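Local structure of probable enoyl-CoA hydratase/isomerase (Pseudomonas aeruginosa PAO1, 5YLO) at residues 18-23 against 53-58; 24-29 against 59-64; 103-108 against 123-128. The protein belongs to the enoyl-CoA hydratase/isomerase family and probably acts as a Delta3,Delta2-enoyl-CoA isomerase in the metabolism of unsaturated fatty acids. All blocks are in the same frame, centred on the assembly; numbering follows the deposited sequence.

Contact 1. Residues 18-23 against 53-58; sequences LVLNRP and VVLGGS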
loop_
_atom_site.group_PDB
_atom_site.type_symbol
_atom_site.label_atom_id
_atom_site.label_comp_id
_atom_site.label_asym_id
_atom_site.label_seq_id
_atom_site.Cartn_x
_atom_site.Cartn_y
_atom_site.Cartn_z
ATOM N N LEU A 18 14.328 -24.543 8.149
ATOM C CA LEU A 18 13.668 -24.685 9.442
ATOM C C LEU A 18 12.250 -25.169 9.177
ATOM O O LEU A 18 11.408 -24.403 8.697
ATOM C CB LEU A 18 13.669 -23.367 10.212
ATOM C CG LEU A 18 14.992 -22.598 10.218
ATOM C CD1 LEU A 18 14.898 -21.351 11.078
ATOM C CD2 LEU A 18 16.131 -23.486 10.684
ATOM N N VAL A 19 11.987 -26.434 9.484
ATOM C CA VAL A 19 10.699 -27.057 9.209
ATOM C C VAL A 19 10.007 -27.337 10.534
ATOM O O VAL A 19 10.559 -28.033 11.395
ATOM C CB VAL A 19 10.854 -28.345 8.389
ATOM C CG1 VAL A 19 9.490 -28.865 7.961
ATOM C CG2 VAL A 19 11.748 -28.105 7.181
ATOM N N LEU A 20 8.804 -26.790 10.699
ATOM C CA LEU A 20 7.936 -27.219 11.787
ATOM C C LEU A 20 7.695 -28.717 11.665
ATOM O O LEU A 20 7.417 -29.222 10.573
ATOM C CB LEU A 20 6.609 -26.458 11.745
ATOM C CG LEU A 20 6.503 -25.085 12.416
ATOM C CD1 LEU A 20 7.595 -24.133 11.953
ATOM C CD2 LEU A 20 5.133 -24.483 12.148
ATOM N N ASN A 21 7.819 -29.438 12.779
ATOM C CA ASN A 21 7.755 -30.896 12.751
ATOM C C ASN A 21 6.831 -31.413 13.852
ATOM O O ASN A 21 7.249 -32.099 14.785
ATOM C CB ASN A 21 9.140 -31.519 12.882
ATOM C CG ASN A 21 9.169 -32.963 12.427
ATOM O OD1 ASN A 21 10.363 -33.476 12.168
ATOM N ND2 ASN A 21 8.128 -33.611 12.308
ATOM N N ARG A 22 5.551 -31.084 13.732
ATOM C CA ARG A 22 4.485 -31.752 14.476
ATOM C C ARG A 22 3.356 -32.036 13.497
ATOM O O ARG A 22 2.262 -31.468 13.602
ATOM C CB ARG A 22 4.013 -30.911 15.664
ATOM C CG ARG A 22 5.055 -30.769 16.766
ATOM C CD ARG A 22 4.405 -30.783 18.138
ATOM N NE ARG A 22 3.546 -29.623 18.347
ATOM C CZ ARG A 22 2.485 -29.617 19.146
ATOM N NH1 ARG A 22 2.143 -30.717 19.804
ATOM N NH2 ARG A 22 1.760 -28.514 19.280
ATOM N N PRO A 23 3.593 -32.918 12.520
ATOM C CA PRO A 23 2.599 -33.105 11.452
ATOM C C PRO A 23 1.280 -33.656 11.955
ATOM O O PRO A 23 0.236 -33.377 11.353
ATOM C CB PRO A 23 3.290 -34.085 10.491
ATOM C CG PRO A 23 4.732 -34.134 10.921
ATOM C CD PRO A 23 4.727 -33.844 12.383
ATOM N N VAL A 53 17.227 -18.300 4.634
ATOM C CA VAL A 53 16.503 -19.112 5.603
ATOM C C VAL A 53 15.150 -19.489 5.015
ATOM O O VAL A 53 14.438 -18.629 4.484
ATOM C CB VAL A 53 16.324 -18.377 6.944
ATOM C CG1 VAL A 53 15.494 -19.214 7.903
ATOM C CG2 VAL A 53 17.680 -18.049 7.548
ATOM N N VAL A 54 14.798 -20.768 5.117
ATOM C CA VAL A 54 13.520 -21.282 4.645
ATOM C C VAL A 54 12.728 -21.770 5.849
ATOM O O VAL A 54 13.264 -22.484 6.704
ATOM C CB VAL A 54 13.703 -22.415 3.619
ATOM C CG1 VAL A 54 12.355 -22.997 3.228
ATOM C CG2 VAL A 54 14.445 -21.903 2.393
ATOM N N LEU A 55 11.458 -21.375 5.918
ATOM C CA LEU A 55 10.543 -21.808 6.967
ATOM C C LEU A 55 9.435 -22.623 6.321
ATOM O O LEU A 55 8.675 -22.098 5.499
ATOM C CB LEU A 55 9.960 -20.611 7.720
ATOM C CG LEU A 55 9.030 -20.932 8.890
ATOM C CD1 LEU A 55 9.795 -21.647 9.991
ATOM C CD2 LEU A 55 8.377 -19.664 9.415
ATOM N N GLY A 56 9.341 -23.901 6.690
ATOM C CA GLY A 56 8.378 -24.789 6.084
ATOM C C GLY A 56 7.635 -25.605 7.123
ATOM O O GLY A 56 8.015 -25.673 8.291
ATOM N N GLY A 57 6.547 -26.224 6.668
ATOM C CA GLY A 57 5.784 -27.139 7.484
ATOM C C GLY A 57 6.000 -28.584 7.057
ATOM O O GLY A 57 6.569 -28.876 6.008
ATOM N N SER A 58 5.536 -29.495 7.904
ATOM C CA SER A 58 5.653 -30.922 7.649
ATOM C C SER A 58 4.295 -31.502 7.289
ATOM O O SER A 58 3.270 -31.119 7.862
ATOM C CB SER A 58 6.231 -31.659 8.861
ATOM O OG SER A 58 7.637 -31.506 8.932
#
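L18 and L55 sit opposite each other on neighbouring parallel strands, 15-20 and 52-56, the two strands of a right-handed beta-alpha-beta crossover through helix 31-46 in the crotonase fold. Both side chains point to the sheet face covered by that helix, where each touches L37. They are turned differently: L55 has CG anti to its backbone N (chi1 -177°), which swings CD1 across to the other strand, 3.9 Å from CD1 of L20. L18 has CG beside its own N and sends CD1 back to CG1 of V53, also at 3.9 Å, so L18 packs on V53 and L20 on L55, two residues further along that strand. The backbones beneath are joined by regular parallel pairing, L18 N to V54 O, G56 N to L18 O and L20 N to G56 O, the last at 2.8 Å and the least straight of the three. V19 lies on the opposite face beside G56 and runs CG1, anti to its N, past the glycine to S58 OG at 3.4 Å and G57 O. Beyond the strands S58 takes over the pairing with its side chain: CB packs at 3.6 Å on the ring atom CG of P23, while OG donates a hydrogen bond to L20 O at 2.8 Å, arriving 17° out of the carbonyl plane.

Contact 2. Residues 24-29 against 59-64; sequences QQRNAL and GRSFCA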
loop_
_atom_site.group_PDB
_atom_site.type_symbol
_atom_site.label_atom_id
_atom_site.label_comp_id
_atom_site.label_asym_id
_atom_site.label_seq_id
_atom_site.Cartn_x
_atom_site.Cartn_y
_atom_site.Cartn_z
ATOM N N GLN A 24 1.292 -34.429 13.044
ATOM C CA GLN A 24 0.045 -34.963 13.579
ATOM C C GLN A 24 -0.863 -33.848 14.079
ATOM O O GLN A 24 -2.091 -33.938 13.965
ATOM C CB GLN A 24 0.335 -35.958 14.701
ATOM C CG GLN A 24 1.051 -37.215 14.249
ATOM C CD GLN A 24 0.666 -38.421 15.077
ATOM O OE1 GLN A 24 -0.407 -38.457 15.677
ATOM N NE2 GLN A 24 1.541 -39.418 15.115
ATOM N N GLN A 25 -0.277 -32.791 14.639
ATOM C CA GLN A 25 -1.027 -31.639 15.115
ATOM C C GLN A 25 -1.154 -30.550 14.056
ATOM O O GLN A 25 -1.470 -29.402 14.394
ATOM C CB GLN A 25 -0.371 -31.069 16.376
ATOM C CG GLN A 25 0.155 -32.125 17.340
ATOM C CD GLN A 25 -0.911 -33.119 17.762
ATOM O OE1 GLN A 25 -2.086 -32.776 17.879
ATOM N NE2 GLN A 25 -0.503 -34.361 17.986
ATOM N N ARG A 26 -0.924 -30.893 12.785
ATOM C CA ARG A 26 -0.842 -29.921 11.691
ATOM C C ARG A 26 0.149 -28.806 12.018
ATOM O O ARG A 26 -0.056 -27.644 11.655
ATOM C CB ARG A 26 -2.223 -29.354 11.345
ATOM C CG ARG A 26 -3.266 -30.426 11.027
ATOM C CD ARG A 26 -4.612 -29.823 10.646
ATOM N NE ARG A 26 -4.653 -29.369 9.257
ATOM C CZ ARG A 26 -5.072 -30.114 8.237
ATOM N NH1 ARG A 26 -5.488 -31.357 8.444
ATOM N NH2 ARG A 26 -5.075 -29.618 7.007
ATOM N N ASN A 27 1.234 -29.167 12.712
ATOM C CA ASN A 27 2.302 -28.236 13.083
ATOM C C ASN A 27 1.770 -27.083 13.933
ATOM O O ASN A 27 2.175 -25.930 13.771
ATOM C CB ASN A 27 3.032 -27.712 11.845
ATOM C CG ASN A 27 3.647 -28.824 11.024
ATOM O OD1 ASN A 27 4.743 -29.298 11.322
ATOM N ND2 ASN A 27 2.942 -29.253 9.985
ATOM N N ALA A 28 0.862 -27.403 14.854
ATOM C CA ALA A 28 0.301 -26.391 15.738
ATOM C C ALA A 28 1.394 -25.761 16.591
ATOM O O ALA A 28 2.314 -26.442 17.055
ATOM C CB ALA A 28 -0.777 -27.006 16.630
ATOM N N LEU A 29 1.287 -24.452 16.795
ATOM C CA LEU A 29 2.304 -23.700 17.522
ATOM C C LEU A 29 2.093 -23.850 19.026
ATOM O O LEU A 29 1.025 -23.506 19.547
ATOM C CB LEU A 29 2.261 -22.226 17.120
ATOM C CG LEU A 29 2.659 -21.886 15.683
ATOM C CD1 LEU A 29 2.382 -20.420 15.354
ATOM C CD2 LEU A 29 4.121 -22.225 15.433
ATOM N N GLY A 59 4.296 -32.421 6.329
ATOM C CA GLY A 59 3.066 -33.103 5.976
ATOM C C GLY A 59 2.152 -32.228 5.143
ATOM O O GLY A 59 2.586 -31.490 4.252
ATOM N N ARG A 60 0.858 -32.308 5.446
ATOM C CA ARG A 60 -0.150 -31.683 4.601
ATOM C C ARG A 60 -0.285 -30.189 4.857
ATOM O O ARG A 60 -0.653 -29.444 3.943
ATOM C CB ARG A 60 -1.497 -32.374 4.816
ATOM C CG ARG A 60 -2.621 -31.883 3.925
ATOM C CD ARG A 60 -3.967 -32.158 4.572
ATOM N NE ARG A 60 -4.012 -33.472 5.207
ATOM C CZ ARG A 60 -4.541 -34.556 4.651
ATOM N NH1 ARG A 60 -4.537 -35.710 5.304
ATOM N NH2 ARG A 60 -5.079 -34.488 3.441
ATOM N N SER A 61 0.013 -29.732 6.069
ATOM C CA SER A 61 -0.286 -28.369 6.486
ATOM C C SER A 61 0.986 -27.632 6.877
ATOM O O SER A 61 1.915 -28.223 7.439
ATOM C CB SER A 61 -1.272 -28.369 7.656
ATOM O OG SER A 61 -2.472 -29.030 7.297
ATOM N N PHE A 62 1.020 -26.333 6.571
ATOM C CA PHE A 62 2.131 -25.492 7.005
ATOM C C PHE A 62 2.062 -25.247 8.507
ATOM O O PHE A 62 3.007 -25.552 9.244
ATOM C CB PHE A 62 2.120 -24.171 6.232
ATOM C CG PHE A 62 3.133 -23.169 6.716
ATOM C CD1 PHE A 62 4.473 -23.298 6.382
ATOM C CD2 PHE A 62 2.741 -22.090 7.495
ATOM C CE1 PHE A 62 5.406 -22.374 6.824
ATOM C CE2 PHE A 62 3.668 -21.162 7.940
ATOM C CZ PHE A 62 5.001 -21.303 7.604
ATOM N N CYS A 63 0.941 -24.704 8.979
ATOM C CA CYS A 63 0.749 -24.469 10.405
ATOM C C CYS A 63 -0.699 -24.118 10.722
ATOM O O CYS A 63 -1.237 -23.137 10.197
ATOM C CB CYS A 63 1.667 -23.352 10.901
ATOM S SG CYS A 63 1.513 -23.063 12.671
ATOM N N ALA A 64 -1.326 -24.899 11.598
ATOM C CA ALA A 64 -2.718 -24.703 11.974
ATOM C C ALA A 64 -2.915 -23.662 13.072
ATOM O O ALA A 64 -4.056 -23.441 13.490
ATOM C CB ALA A 64 -3.332 -26.034 12.421
#
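R26 and N27 meet S61, C63 and A64 in a loop-to-loop contact at the C-terminal ends of the parallel strands of the crotonase fold, where the chain leaves strands 15-20 and 52-56. A64 N gives a backbone hydrogen bond to R26 O, 3.0 Å long with an N-H...O angle of 143°; C63 CA lies against the same oxygen. In crotonase-family enzymes the loop after this third strand usually contributes a backbone N-H to the oxyanion hole for the thioester carbonyl, so 59-64 probably leads into the active site. R26 lays its guanidinium over S61, with OG above one face, 3.0 Å from CZ, where the N-H groups do not point at it. The R60 guanidinium lies nearly parallel, 17° off; R26 NH1 and R60 NE are 4.1 Å apart, and the like charges would be expected to repel somewhat. N27 points at the other loop: CB rests 3.4 Å from F62 O, and its amide is held by S58 O through ND2 and by R22 N through OD1. Deeper in, C63 has SG anti to its N (chi1 -178°), which carries the sulfur to the branch point of L29, with SG 3.4 Å from CG.

Contact 3. Residues 103-108 against 123-128; sequences TVAAVN and DFRIAA
D123 has CG beside its backbone N (chi1 -65°), and T103 has OG1 anti to its own (chi1 160°), which leaves CG2 in the crowded position between N and the carbonyl carbon; together these torsions put CG2 of T103 3.3 Å from OD2 of D123, the side chains crossing at about a right angle. The pair opens the parallel strands 103-107 and 124-128, neighbours in the central sheet of the crotonase fold. OD2 also takes a weak hydrogen bond from T103 N at 3.3 Å, and the carboxylate has two lysine partners, K214 through OD2 and K162 of the second subunit through OD1, so the strand start lies at the trimer interface. On the face with V104 and I126, the F124 ring turns its edge to T103 O, and CD2 lies 4.2 Å from CG2 of V104; F198 of helix 191-204 meets this ring edge-to-face. The other face carries A105 and R125: CB of A105 packs 3.8 Å from CG of R125, whose bent chain gives its guanidinium to the carbonyls of A119, C122 and L181. Regular backbone bonds run the length of the pair. At the far end V107 centres an inverse gamma turn, its CB 3.9 Å from CB of A127, and A128 N closes the pairing on V107 O at 3.0 Å, with an N-H...O angle of 171°.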
loop_
_atom_site.group_PDB
_atom_site.type_symbol
_atom_site.label_atom_id
_atom_site.label_comp_id
_atom_site.label_asym_id
_atom_site.label_seq_id
_atom_site.Cartn_x
_atom_site.Cartn_y
_atom_site.Cartn_z
ATOM N N THR A 103 14.556 -14.295 4.241
ATOM C CA THR A 103 13.718 -15.375 4.735
ATOM C C THR A 103 12.621 -15.691 3.726
ATOM O O THR A 103 12.026 -14.785 3.137
ATOM C CB THR A 103 13.109 -15.022 6.103
ATOM O OG1 THR A 103 11.959 -15.839 6.348
ATOM C CG2 THR A 103 12.712 -13.558 6.159
ATOM N N VAL A 104 12.376 -16.984 3.518
ATOM C CA VAL A 104 11.348 -17.466 2.603
ATOM C C VAL A 104 10.437 -18.416 3.363
ATOM O O VAL A 104 10.912 -19.280 4.109
ATOM C CB VAL A 104 11.954 -18.174 1.372
ATOM C CG1 VAL A 104 10.862 -18.532 0.374
ATOM C CG2 VAL A 104 13.019 -17.308 0.720
ATOM N N ALA A 105 9.131 -18.261 3.170
ATOM C CA ALA A 105 8.133 -19.125 3.789
ATOM C C ALA A 105 7.577 -20.064 2.728
ATOM O O ALA A 105 6.983 -19.610 1.744
ATOM C CB ALA A 105 7.012 -18.308 4.427
ATOM N N ALA A 106 7.775 -21.364 2.927
ATOM C CA ALA A 106 7.283 -22.389 2.008
ATOM C C ALA A 106 5.946 -22.887 2.544
ATOM O O ALA A 106 5.887 -23.799 3.368
ATOM C CB ALA A 106 8.289 -23.523 1.866
ATOM N N VAL A 107 4.865 -22.285 2.061
ATOM C CA VAL A 107 3.523 -22.631 2.517
ATOM C C VAL A 107 3.091 -23.930 1.848
ATOM O O VAL A 107 2.407 -23.920 0.819
ATOM C CB VAL A 107 2.534 -21.485 2.233
ATOM C CG1 VAL A 107 1.199 -21.764 2.885
ATOM C CG2 VAL A 107 3.101 -20.167 2.735
ATOM N N ASN A 108 3.500 -25.059 2.431
ATOM C CA ASN A 108 3.203 -26.362 1.849
ATOM C C ASN A 108 1.738 -26.746 1.984
ATOM O O ASN A 108 1.255 -27.567 1.200
ATOM C CB ASN A 108 4.088 -27.425 2.498
ATOM C CG ASN A 108 4.070 -27.345 4.011
ATOM O OD1 ASN A 108 4.672 -26.449 4.602
ATOM N ND2 ASN A 108 3.372 -28.280 4.646
ATOM N N ASP A 123 10.164 -12.644 4.356
ATOM C CA ASP A 123 10.271 -11.692 3.254
ATOM C C ASP A 123 9.498 -12.172 2.034
ATOM O O ASP A 123 8.860 -11.370 1.340
ATOM C CB ASP A 123 11.740 -11.459 2.899
ATOM C CG ASP A 123 12.511 -10.803 4.024
ATOM O OD1 ASP A 123 11.898 -10.008 4.768
ATOM O OD2 ASP A 123 13.720 -11.081 4.170
ATOM N N PHE A 124 9.536 -13.470 1.758
ATOM C CA PHE A 124 8.907 -14.032 0.576
ATOM C C PHE A 124 7.992 -15.177 0.975
ATOM O O PHE A 124 8.180 -15.811 2.017
ATOM C CB PHE A 124 9.959 -14.519 -0.424
ATOM C CG PHE A 124 10.928 -13.452 -0.846
ATOM C CD1 PHE A 124 10.612 -12.582 -1.875
ATOM C CD2 PHE A 124 12.153 -13.316 -0.212
ATOM C CE1 PHE A 124 11.501 -11.598 -2.266
ATOM C CE2 PHE A 124 13.046 -12.334 -0.601
ATOM C CZ PHE A 124 12.719 -11.474 -1.630
ATOM N N ARG A 125 6.992 -15.435 0.134
ATOM C CA ARG A 125 6.050 -16.526 0.356
ATOM C C ARG A 125 5.808 -17.251 -0.956
ATOM O O ARG A 125 5.311 -16.655 -1.917
ATOM C CB ARG A 125 4.731 -16.013 0.942
ATOM C CG ARG A 125 4.731 -15.923 2.459
ATOM C CD ARG A 125 3.643 -14.991 2.966
ATOM N NE ARG A 125 3.745 -13.662 2.368
ATOM C CZ ARG A 125 4.621 -12.738 2.747
ATOM N NH1 ARG A 125 5.479 -12.994 3.725
ATOM N NH2 ARG A 125 4.643 -11.556 2.143
ATOM N N ILE A 126 6.175 -18.527 -0.996
ATOM C CA ILE A 126 5.852 -19.423 -2.099
ATOM C C ILE A 126 4.911 -20.486 -1.559
ATOM O O ILE A 126 5.233 -21.163 -0.575
ATOM C CB ILE A 126 7.112 -20.060 -2.707
ATOM C CG1 ILE A 126 8.111 -18.980 -3.121
ATOM C CG2 ILE A 126 6.740 -20.930 -3.901
ATOM C CD1 ILE A 126 9.427 -19.531 -3.618
ATOM N N ALA A 127 3.752 -20.630 -2.189
ATOM C CA ALA A 127 2.702 -21.497 -1.680
ATOM C C ALA A 127 2.400 -22.611 -2.669
ATOM O O ALA A 127 2.462 -22.412 -3.887
ATOM C CB ALA A 127 1.424 -20.704 -1.392
ATOM N N ALA A 128 2.081 -23.785 -2.133
ATOM C CA ALA A 128 1.554 -24.862 -2.949
ATOM C C ALA A 128 0.094 -24.586 -3.299
ATOM O O ALA A 128 -0.602 -23.831 -2.616
ATOM C CB ALA A 128 1.678 -26.197 -2.217
#

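Contacts 1 and 3 lie in one six-stranded sheet: strand 52-56 of contact 1 neighbours strand 103-107 of contact 3, with V53 O bonded to V104 N, and their centres are about 11 Å apart. Contact 2 continues contact 1 into the loops beyond its strands, their centres about 9 Å apart, and their segments alternate along the chain: 18-23, 24-29, 53-58, 59-64. Contact 3 follows both in sequence, its centre about 15 Å from that of contact 2. N108, just past strand 103-107, meets all three: OD1 accepts from G57 N, while ND2 reaches S61 O in a weak bond. N108 thus links the strand-end loops of contacts 1 and 2 to the end of strand 103-107, and contact 3 alone touches a second subunit.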